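Local coordinates for hypothetical protein HI1011 (Haemophilus influenzae, PDB 1YZY) that catalyses the ATP-dependent phosphorylation of 3-oxo-tetronate to 3-oxo-tetronate 4-phosphate, as a member of the four-carbon acid sugar kinase family, at residues Tyr286-Leu298 / Thr334-Val347. Residues are numbered along the deposited sequence; the frame is centred on the assembly and turned at random.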
loop_
_atom_site.group_PDB
_atom_site.type_symbol
_atom_site.label_atom_id
_atom_site.label_comp_id
_atom_site.label_asym_id
_atom_site.label_seq_id
_atom_site.Cartn_x
_atom_site.Cartn_y
_atom_site.Cartn_z
ATOM N N TYR A 286 28.492 -13.166 -15.690
ATOM C CA TYR A 286 28.080 -13.134 -14.290
ATOM C C TYR A 286 26.645 -13.572 -14.053
ATOM O O TYR A 286 26.352 -14.239 -13.069
ATOM C CB TYR A 286 28.288 -11.745 -13.692
ATOM C CG TYR A 286 28.578 -11.800 -12.218
ATOM C CD1 TYR A 286 29.512 -12.705 -11.718
ATOM C CD2 TYR A 286 27.928 -10.953 -11.317
ATOM C CE1 TYR A 286 29.801 -12.774 -10.358
ATOM C CE2 TYR A 286 28.209 -11.011 -9.942
ATOM C CZ TYR A 286 29.151 -11.927 -9.473
ATOM O OH TYR A 286 29.460 -12.004 -8.131
ATOM N N ILE A 287 25.743 -13.147 -14.923
ATOM C CA ILE A 287 24.347 -13.513 -14.786
ATOM C C ILE A 287 24.171 -15.013 -15.006
ATOM O O ILE A 287 23.354 -15.650 -14.343
ATOM C CB ILE A 287 23.472 -12.679 -15.748
ATOM C CG1 ILE A 287 23.522 -11.203 -15.318
ATOM C CG2 ILE A 287 22.037 -13.204 -15.773
ATOM C CD1 ILE A 287 22.905 -10.235 -16.295
ATOM N N GLU A 288 24.944 -15.577 -15.928
ATOM C CA GLU A 288 24.854 -17.008 -16.202
ATOM C C GLU A 288 25.421 -17.817 -15.046
ATOM O O GLU A 288 24.925 -18.896 -14.737
ATOM C CB GLU A 288 25.583 -17.371 -17.498
ATOM C CG GLU A 288 25.367 -18.827 -17.955
ATOM C CD GLU A 288 23.930 -19.130 -18.378
ATOM O OE1 GLU A 288 23.215 -18.198 -18.817
ATOM O OE2 GLU A 288 23.518 -20.308 -18.289
ATOM N N GLN A 289 26.477 -17.305 -14.423
ATOM C CA GLN A 289 27.094 -17.992 -13.297
ATOM C C GLN A 289 26.120 -18.032 -12.116
ATOM O O GLN A 289 25.925 -19.079 -11.502
ATOM C CB GLN A 289 28.387 -17.290 -12.880
ATOM C CG GLN A 289 29.196 -18.073 -11.859
ATOM C CD GLN A 289 30.180 -17.212 -11.094
ATOM O OE1 GLN A 289 30.635 -16.180 -11.583
ATOM N NE2 GLN A 289 30.519 -17.639 -9.882
ATOM N N LEU A 290 25.542 -16.878 -11.792
ATOM C CA LEU A 290 24.584 -16.754 -10.696
ATOM C C LEU A 290 23.360 -17.633 -10.921
ATOM O O LEU A 290 22.811 -18.188 -9.968
ATOM C CB LEU A 290 24.119 -15.302 -10.545
ATOM C CG LEU A 290 25.111 -14.211 -10.154
ATOM C CD1 LEU A 290 24.442 -12.870 -10.299
ATOM C CD2 LEU A 290 25.590 -14.418 -8.739
ATOM N N TYR A 291 22.887 -17.682 -12.164
ATOM C CA TYR A 291 21.721 -18.490 -12.524
ATOM C C TYR A 291 21.969 -19.966 -12.240
ATOM O O TYR A 291 21.125 -20.647 -11.647
ATOM C CB TYR A 291 21.383 -18.301 -14.007
ATOM C CG TYR A 291 20.384 -19.300 -14.556
ATOM C CD1 TYR A 291 19.017 -19.159 -14.312
ATOM C CD2 TYR A 291 20.802 -20.377 -15.334
ATOM C CE1 TYR A 291 18.096 -20.063 -14.835
ATOM C CE2 TYR A 291 19.887 -21.288 -15.859
ATOM C CZ TYR A 291 18.539 -21.122 -15.609
ATOM O OH TYR A 291 17.630 -21.994 -16.159
ATOM N N GLN A 292 23.110 -20.457 -12.717
ATOM C CA GLN A 292 23.485 -21.850 -12.534
ATOM C C GLN A 292 23.621 -22.165 -11.056
ATOM O O GLN A 292 23.131 -23.197 -10.601
ATOM C CB GLN A 292 24.787 -22.173 -13.282
ATOM C CG GLN A 292 24.699 -22.019 -14.807
ATOM C CD GLN A 292 23.680 -22.952 -15.470
ATOM O OE1 GLN A 292 23.408 -24.054 -14.986
ATOM N NE2 GLN A 292 23.132 -22.515 -16.603
ATOM N N TRP A 293 24.276 -21.272 -10.314
ATOM C CA TRP A 293 24.463 -21.447 -8.875
ATOM C C TRP A 293 23.108 -21.541 -8.140
ATOM O O TRP A 293 22.903 -22.428 -7.315
ATOM C CB TRP A 293 25.314 -20.303 -8.310
ATOM C CG TRP A 293 25.556 -20.376 -6.816
ATOM C CD1 TRP A 293 26.631 -20.931 -6.186
ATOM C CD2 TRP A 293 24.700 -19.882 -5.775
ATOM N NE1 TRP A 293 26.499 -20.820 -4.823
ATOM C CE2 TRP A 293 25.321 -20.182 -4.544
ATOM C CE3 TRP A 293 23.465 -19.213 -5.767
ATOM C CZ2 TRP A 293 24.750 -19.840 -3.313
ATOM C CZ3 TRP A 293 22.897 -18.872 -4.539
ATOM C CH2 TRP A 293 23.543 -19.189 -3.331
ATOM N N VAL A 294 22.190 -20.627 -8.433
ATOM C CA VAL A 294 20.871 -20.640 -7.794
ATOM C C VAL A 294 20.131 -21.964 -7.990
ATOM O O VAL A 294 19.700 -22.583 -7.022
ATOM C CB VAL A 294 19.956 -19.492 -8.323
ATOM C CG1 VAL A 294 18.528 -19.671 -7.814
ATOM C CG2 VAL A 294 20.499 -18.145 -7.892
ATOM N N ILE A 295 19.942 -22.360 -9.247
ATOM C CA ILE A 295 19.227 -23.589 -9.566
ATOM C C ILE A 295 19.889 -24.860 -9.027
ATOM O O ILE A 295 19.214 -25.865 -8.802
ATOM C CB ILE A 295 18.972 -23.720 -11.088
ATOM C CG1 ILE A 295 20.292 -23.868 -11.850
ATOM C CG2 ILE A 295 18.240 -22.487 -11.603
ATOM C CD1 ILE A 295 20.114 -24.195 -13.327
ATOM N N ALA A 296 21.201 -24.812 -8.821
ATOM C CA ALA A 296 21.940 -25.957 -8.298
ATOM C C ALA A 296 21.869 -26.015 -6.780
ATOM O O ALA A 296 22.368 -26.959 -6.154
ATOM C CB ALA A 296 23.384 -25.900 -8.749
ATOM N N ASN A 297 21.248 -24.999 -6.193
ATOM C CA ASN A 297 21.091 -24.921 -4.748
ATOM C C ASN A 297 19.628 -24.702 -4.392
ATOM O O ASN A 297 19.317 -24.163 -3.330
ATOM C CB ASN A 297 21.947 -23.793 -4.174
ATOM C CG ASN A 297 23.416 -24.153 -4.098
ATOM O OD1 ASN A 297 23.802 -25.080 -3.383
ATOM N ND2 ASN A 297 24.250 -23.400 -4.805
ATOM N N LEU A 298 18.733 -25.117 -5.286
ATOM C CA LEU A 298 17.296 -24.974 -5.070
ATOM C C LEU A 298 16.701 -26.111 -4.248
ATOM O O LEU A 298 15.491 -26.156 -4.021
ATOM C CB LEU A 298 16.552 -24.892 -6.403
ATOM C CG LEU A 298 16.512 -23.554 -7.131
ATOM C CD1 LEU A 298 15.671 -23.705 -8.382
ATOM C CD2 LEU A 298 15.930 -22.472 -6.230
ATOM N N THR A 334 21.386 -6.845 -12.895
ATOM C CA THR A 334 21.724 -8.230 -12.585
ATOM C C THR A 334 20.557 -8.987 -11.953
ATOM O O THR A 334 20.232 -10.096 -12.384
ATOM C CB THR A 334 22.986 -8.337 -11.681
ATOM O OG1 THR A 334 24.133 -7.829 -12.379
ATOM C CG2 THR A 334 23.255 -9.789 -11.315
ATOM N N PHE A 335 19.952 -8.410 -10.916
ATOM C CA PHE A 335 18.811 -9.042 -10.256
ATOM C C PHE A 335 17.669 -9.216 -11.248
ATOM O O PHE A 335 17.006 -10.248 -11.276
ATOM C CB PHE A 335 18.323 -8.196 -9.072
ATOM C CG PHE A 335 19.114 -8.386 -7.807
ATOM C CD1 PHE A 335 19.272 -9.652 -7.250
ATOM C CD2 PHE A 335 19.664 -7.290 -7.148
ATOM C CE1 PHE A 335 19.961 -9.823 -6.051
ATOM C CE2 PHE A 335 20.357 -7.451 -5.951
ATOM C CZ PHE A 335 20.504 -8.722 -5.399
ATOM N N ALA A 336 17.431 -8.188 -12.047
ATOM C CA ALA A 336 16.370 -8.211 -13.034
ATOM C C ALA A 336 16.562 -9.314 -14.061
ATOM O O ALA A 336 15.617 -10.039 -14.380
ATOM C CB ALA A 336 16.285 -6.869 -13.732
ATOM N N LYS A 337 17.764 -9.419 -14.613
ATOM C CA LYS A 337 18.016 -10.448 -15.614
ATOM C C LYS A 337 18.067 -11.860 -15.031
ATOM O O LYS A 337 17.732 -12.834 -15.720
ATOM C CB LYS A 337 19.269 -10.115 -16.430
ATOM C CG LYS A 337 19.012 -9.041 -17.478
ATOM C CD LYS A 337 20.265 -8.683 -18.262
ATOM C CE LYS A 337 19.986 -7.536 -19.233
ATOM N NZ LYS A 337 21.223 -6.991 -19.865
ATOM N N LEU A 338 18.467 -11.964 -13.763
ATOM C CA LEU A 338 18.528 -13.246 -13.087
ATOM C C LEU A 338 17.117 -13.698 -12.765
ATOM O O LEU A 338 16.762 -14.856 -12.980
ATOM C CB LEU A 338 19.341 -13.125 -11.801
ATOM C CG LEU A 338 19.454 -14.335 -10.863
ATOM C CD1 LEU A 338 20.042 -15.545 -11.577
ATOM C CD2 LEU A 338 20.312 -13.958 -9.665
ATOM N N ALA A 339 16.308 -12.776 -12.252
ATOM C CA ALA A 339 14.927 -13.075 -11.890
ATOM C C ALA A 339 14.126 -13.535 -13.092
ATOM O O ALA A 339 13.215 -14.354 -12.962
ATOM C CB ALA A 339 14.275 -11.867 -11.266
ATOM N N ALA A 340 14.419 -12.957 -14.250
ATOM C CA ALA A 340 13.725 -13.329 -15.479
ATOM C C ALA A 340 14.119 -14.738 -15.920
ATOM O O ALA A 340 13.280 -15.497 -16.410
ATOM C CB ALA A 340 14.027 -12.332 -16.577
ATOM N N LYS A 341 15.397 -15.073 -15.762
ATOM C CA LYS A 341 15.899 -16.396 -16.133
ATOM C C LYS A 341 15.367 -17.461 -15.184
ATOM O O LYS A 341 15.001 -18.554 -15.617
ATOM C CB LYS A 341 17.433 -16.418 -16.140
ATOM C CG LYS A 341 18.062 -15.503 -17.191
ATOM C CD LYS A 341 19.576 -15.665 -17.276
ATOM C CE LYS A 341 20.002 -16.584 -18.423
ATOM N NZ LYS A 341 19.543 -18.000 -18.276
ATOM N N LEU A 342 15.330 -17.138 -13.893
ATOM C CA LEU A 342 14.836 -18.068 -12.881
ATOM C C LEU A 342 13.356 -18.363 -13.071
ATOM O O LEU A 342 12.920 -19.491 -12.847
ATOM C CB LEU A 342 15.087 -17.528 -11.470
ATOM C CG LEU A 342 16.543 -17.331 -11.049
ATOM C CD1 LEU A 342 16.606 -16.609 -9.724
ATOM C CD2 LEU A 342 17.262 -18.669 -10.970
ATOM N N LYS A 343 12.580 -17.357 -13.469
ATOM C CA LYS A 343 11.150 -17.566 -13.677
ATOM C C LYS A 343 10.921 -18.485 -14.870
ATOM O O LYS A 343 10.017 -19.325 -14.846
ATOM C CB LYS A 343 10.405 -16.247 -13.892
ATOM C CG LYS A 343 8.884 -16.385 -13.738
ATOM C CD LYS A 343 8.130 -15.166 -14.236
ATOM C CE LYS A 343 8.009 -15.164 -15.748
ATOM N NZ LYS A 343 7.350 -13.934 -16.264
ATOM N N GLN A 344 11.700 -18.281 -15.932
ATOM C CA GLN A 344 11.596 -19.114 -17.130
ATOM C C GLN A 344 11.981 -20.554 -16.783
ATOM O O GLN A 344 11.402 -21.508 -17.307
ATOM C CB GLN A 344 12.494 -18.567 -18.248
ATOM C CG GLN A 344 12.613 -19.471 -19.488
ATOM C CD GLN A 344 11.271 -19.789 -20.156
ATOM O OE1 GLN A 344 11.055 -20.904 -20.638
ATOM N NE2 GLN A 344 10.381 -18.803 -20.207
ATOM N N TYR A 345 12.954 -20.705 -15.891
ATOM C CA TYR A 345 13.401 -22.022 -15.454
ATOM C C TYR A 345 12.328 -22.741 -14.628
ATOM O O TYR A 345 12.177 -23.961 -14.719
ATOM C CB TYR A 345 14.704 -21.899 -14.656
ATOM C CG TYR A 345 15.147 -23.185 -14.006
ATOM C CD1 TYR A 345 15.721 -24.211 -14.756
ATOM C CD2 TYR A 345 14.961 -23.391 -12.643
ATOM C CE1 TYR A 345 16.095 -25.417 -14.160
ATOM C CE2 TYR A 345 15.329 -24.590 -12.038
ATOM C CZ TYR A 345 15.893 -25.599 -12.799
ATOM O OH TYR A 345 16.240 -26.788 -12.190
ATOM N N GLY A 346 11.602 -21.995 -13.800
ATOM C CA GLY A 346 10.562 -22.610 -12.993
ATOM C C GLY A 346 10.462 -22.183 -11.537
ATOM O O GLY A 346 9.766 -22.841 -10.754
ATOM N N VAL A 347 11.202 -21.148 -11.142
ATOM C CA VAL A 347 11.133 -20.653 -9.769
ATOM C C VAL A 347 9.812 -19.892 -9.651
ATOM O O VAL A 347 9.497 -19.060 -10.503
ATOM C CB VAL A 347 12.330 -19.736 -9.423
ATOM C CG1 VAL A 347 12.084 -19.005 -8.105
ATOM C CG2 VAL A 347 13.603 -20.564 -9.319
HETATM O O HOH W 1 20.659 -20.509 -19.687
HETATM O O HOH W 2 15.869 -20.106 -18.011
HETATM O O HOH W 3 16.922 -27.110 -9.509
#
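Tyr291 lays its ring beneath the ammonium of Lys341, whose NZ stands 3.9 Å from the ring centroid and only 6° off the normal, a nearly centred cation-pi contact. Bends at chi3 and chi4 fold the lysine chain back over the ring. Glu288 meets the same ammonium from another side: its OE1 forms a long salt bridge to Lys341 NZ at 3.7 Å, and a water joins that nitrogen to Glu288 OE2, which also accepts a hydrogen bond from Gln292 NE2. The tyrosine is a knob in a hole made by Leu338, Lys341, Leu342 and Tyr345, and Ile287, one turn earlier, fills the hole of Thr334, Lys337, Leu338 and Lys341. Tyr291 also turns its edge toward the face of Tyr345, planes at 89°, while Ile295 CG2 lies over a face of the Tyr345 ring, 3.8 Å from its centroid. Deeper in, Val294 CG1 meets Leu342 CD2 at 3.5 Å, and both residues rest on Val249 of strand 248-252. Helix 286-295 and the 334-345 part of the longer helix cross at -46°, their axes 9.7 Å apart at closest approach, and thus pack together beside that strand in the nucleotide-binding C-terminal domain. Further waters link Tyr291 OH to Lys341 O and Tyr345 OH to Ile295 O. The chemistry is therefore graded, apolar toward the strand and charged or water-bridged on the outer side, where the ring and carboxylate together probably favour a protonated Lys341.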